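Long-range contact in conserved hypothetical protein (Corynebacterium diphtheriae NCTC 13129, PDB 2GS5), which is of unknown function and belongs to the UPF0301 (AlgH) family of conserved bacterial proteins: residues Val63-Val71 with Met115-Glu123. Numbering follows the deposited sequence.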
loop_
_atom_site.group_PDB
_atom_site.type_symbol
_atom_site.label_atom_id
_atom_site.label_comp_id
_atom_site.label_asym_id
_atom_site.label_seq_id
_atom_site.Cartn_x
_atom_site.Cartn_y
_atom_site.Cartn_z
ATOM N N VAL A 63 11.225 13.294 11.600
ATOM C CA VAL A 63 10.139 12.724 12.398
ATOM C C VAL A 63 10.638 11.582 13.279
ATOM O O VAL A 63 10.460 11.616 14.493
ATOM C CB VAL A 63 8.990 12.236 11.489
ATOM C CG1 VAL A 63 7.891 11.560 12.312
ATOM C CG2 VAL A 63 8.426 13.410 10.672
ATOM N N ILE A 64 11.265 10.583 12.662
ATOM C CA ILE A 64 11.825 9.431 13.377
ATOM C C ILE A 64 13.192 9.086 12.778
ATOM O O ILE A 64 13.329 8.115 12.042
ATOM C CB ILE A 64 10.891 8.173 13.359
ATOM C CG1 ILE A 64 10.166 8.031 12.021
ATOM C CG2 ILE A 64 9.884 8.232 14.497
ATOM C CD1 ILE A 64 9.307 6.777 11.929
ATOM N N PRO A 65 14.219 9.895 13.094
ATOM C CA PRO A 65 15.529 9.719 12.466
ATOM C C PRO A 65 16.160 8.345 12.694
ATOM O O PRO A 65 16.932 7.886 11.862
ATOM C CB PRO A 65 16.377 10.830 13.098
ATOM C CG PRO A 65 15.652 11.219 14.328
ATOM C CD PRO A 65 14.212 11.011 14.057
ATOM N N GLU A 66 15.823 7.703 13.809
ATOM C CA GLU A 66 16.365 6.394 14.151
ATOM C C GLU A 66 16.062 5.330 13.099
ATOM O O GLU A 66 16.799 4.357 12.980
ATOM C CB GLU A 66 15.846 5.918 15.522
ATOM C CG GLU A 66 14.329 5.708 15.625
ATOM C CD GLU A 66 13.559 6.934 16.109
ATOM O OE1 GLU A 66 13.993 8.084 15.852
ATOM O OE2 GLU A 66 12.496 6.733 16.746
ATOM N N TRP A 67 14.970 5.518 12.360
ATOM C CA TRP A 67 14.539 4.542 11.354
ATOM C C TRP A 67 15.162 4.751 9.980
ATOM O O TRP A 67 15.062 3.879 9.122
ATOM C CB TRP A 67 13.005 4.526 11.256
ATOM C CG TRP A 67 12.431 3.688 12.351
ATOM C CD1 TRP A 67 11.846 4.114 13.501
ATOM C CD2 TRP A 67 12.456 2.260 12.415
ATOM N NE1 TRP A 67 11.486 3.031 14.279
ATOM C CE2 TRP A 67 11.851 1.881 13.632
ATOM C CE3 TRP A 67 12.912 1.262 11.546
ATOM C CZ2 TRP A 67 11.700 0.546 14.002
ATOM C CZ3 TRP A 67 12.759 -0.060 11.912
ATOM C CH2 TRP A 67 12.159 -0.409 13.133
ATOM N N VAL A 68 15.817 5.884 9.769
ATOM C CA VAL A 68 16.328 6.225 8.435
ATOM C C VAL A 68 17.184 5.130 7.773
ATOM O O VAL A 68 16.994 4.851 6.596
ATOM C CB VAL A 68 17.064 7.587 8.435
ATOM C CG1 VAL A 68 17.746 7.835 7.097
ATOM C CG2 VAL A 68 16.068 8.696 8.724
ATOM N N PRO A 69 18.118 4.501 8.515
ATOM C CA PRO A 69 18.914 3.411 7.915
ATOM C C PRO A 69 18.134 2.234 7.312
ATOM O O PRO A 69 18.656 1.540 6.450
ATOM C CB PRO A 69 19.776 2.929 9.086
ATOM C CG PRO A 69 19.872 4.094 9.988
ATOM C CD PRO A 69 18.552 4.791 9.895
ATOM N N CYS A 70 16.895 2.023 7.749
ATOM C CA CYS A 70 16.056 0.933 7.244
ATOM C C CYS A 70 15.179 1.356 6.073
ATOM O O CYS A 70 14.564 0.500 5.428
ATOM C CB CYS A 70 15.117 0.428 8.337
ATOM S SG CYS A 70 15.896 -0.471 9.668
ATOM N N VAL A 71 15.097 2.657 5.808
ATOM C CA VAL A 71 14.102 3.170 4.861
ATOM C C VAL A 71 14.661 3.243 3.449
ATOM O O VAL A 71 15.734 3.806 3.212
ATOM C CB VAL A 71 13.574 4.555 5.284
ATOM C CG1 VAL A 71 12.611 5.116 4.245
ATOM C CG2 VAL A 71 12.885 4.470 6.642
HETATM N N MSE A 115 3.959 -5.394 8.151
HETATM C CA MSE A 115 3.915 -4.156 8.925
HETATM C C MSE A 115 5.022 -4.229 9.982
HETATM O O MSE A 115 5.115 -5.211 10.720
HETATM C CB MSE A 115 2.530 -3.962 9.566
HETATM C CG MSE A 115 1.506 -3.181 8.733
HETATM SE SE MSE A 115 0.144 -2.604 9.994
HETATM C CE MSE A 115 -0.291 -4.315 10.839
ATOM N N VAL A 116 5.861 -3.194 10.045
ATOM C CA VAL A 116 6.985 -3.144 10.976
ATOM C C VAL A 116 6.555 -2.370 12.206
ATOM O O VAL A 116 6.053 -1.252 12.094
ATOM C CB VAL A 116 8.203 -2.435 10.350
ATOM C CG1 VAL A 116 9.372 -2.395 11.327
ATOM C CG2 VAL A 116 8.612 -3.121 9.046
ATOM N N ASN A 117 6.725 -2.972 13.376
ATOM C CA ASN A 117 6.456 -2.281 14.614
ATOM C C ASN A 117 7.534 -1.240 14.850
ATOM O O ASN A 117 8.693 -1.586 15.073
ATOM C CB ASN A 117 6.407 -3.273 15.776
ATOM C CG ASN A 117 5.864 -2.662 17.036
ATOM O OD1 ASN A 117 6.249 -1.555 17.431
ATOM N ND2 ASN A 117 4.962 -3.387 17.694
ATOM N N LEU A 118 7.160 0.042 14.793
ATOM C CA LEU A 118 8.153 1.123 14.873
ATOM C C LEU A 118 8.684 1.352 16.288
ATOM O O LEU A 118 9.551 2.194 16.499
ATOM C CB LEU A 118 7.604 2.420 14.270
ATOM C CG LEU A 118 7.297 2.343 12.772
ATOM C CD1 LEU A 118 6.717 3.661 12.241
ATOM C CD2 LEU A 118 8.517 1.919 11.961
ATOM N N GLY A 119 8.157 0.601 17.255
ATOM C CA GLY A 119 8.744 0.527 18.587
ATOM C C GLY A 119 9.919 -0.434 18.686
ATOM O O GLY A 119 10.604 -0.476 19.715
ATOM N N ALA A 120 10.143 -1.222 17.633
ATOM C CA ALA A 120 11.287 -2.122 17.574
ATOM C C ALA A 120 12.594 -1.334 17.526
ATOM O O ALA A 120 12.614 -0.136 17.216
ATOM C CB ALA A 120 11.183 -3.053 16.355
ATOM N N ASP A 121 13.685 -2.020 17.838
ATOM C CA ASP A 121 15.020 -1.486 17.644
ATOM C C ASP A 121 15.322 -1.543 16.152
ATOM O O ASP A 121 15.322 -2.633 15.572
ATOM C CB ASP A 121 16.017 -2.345 18.431
ATOM C CG ASP A 121 17.436 -1.808 18.389
ATOM O OD1 ASP A 121 17.772 -0.945 17.552
ATOM O OD2 ASP A 121 18.239 -2.277 19.221
ATOM N N PRO A 122 15.571 -0.382 15.512
ATOM C CA PRO A 122 15.898 -0.407 14.082
ATOM C C PRO A 122 17.063 -1.330 13.718
ATOM O O PRO A 122 17.099 -1.844 12.600
ATOM C CB PRO A 122 16.269 1.049 13.770
ATOM C CG PRO A 122 15.616 1.853 14.828
ATOM C CD PRO A 122 15.548 0.991 16.047
ATOM N N GLU A 123 18.002 -1.520 14.644
ATOM C CA GLU A 123 19.121 -2.442 14.421
ATOM C C GLU A 123 18.688 -3.912 14.411
ATOM O O GLU A 123 19.337 -4.731 13.755
ATOM C CB GLU A 123 20.232 -2.191 15.445
ATOM C CG GLU A 123 20.886 -0.820 15.266
ATOM C CD GLU A 123 22.130 -0.630 16.124
ATOM O OE1 GLU A 123 23.219 -1.114 15.734
ATOM O OE2 GLU A 123 22.023 0.014 17.191
HETATM O O HOH W 1 10.979 4.369 17.636
#
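The 3-10 segment 65-70 packs against the loop after strand 113-116 and the start of helix 122-125, with CA of W67 and CA of P122 5.8 Å apart. W67 carries most of the contact. With CG anti to the carbonyl carbon, chi1 -81°, the ring reaches across and lies between L118 and P122. L118 CD2 sits over the five-membered ring, 3.9 Å from its centroid. P122 CG covers the opposite face, 4.0 Å from the centroid of the six-membered ring. Both are CH-pi contacts. The same P122 CG touches E66 O at 3.3 Å. V116 CG1 meets CH2 of W67 obliquely at 3.9 Å. W67 NE1 donates to L118 O over 3.1 Å, bent to 146° at the hydrogen. L118 O lies near the ring plane. A water also lies 2.8 Å from L118 O and reaches OE2 of E66. N117 to A120 form a type I turn. D121, at the N-cap, accepts from E123 N through OD1. M132 of strand 129-141 and I125 also touch W67. The buried indole thus has its one N-H satisfied by a backbone carbonyl. Apolar groups on both faces and one hydrogen bond at NE1 probably hold its orientation.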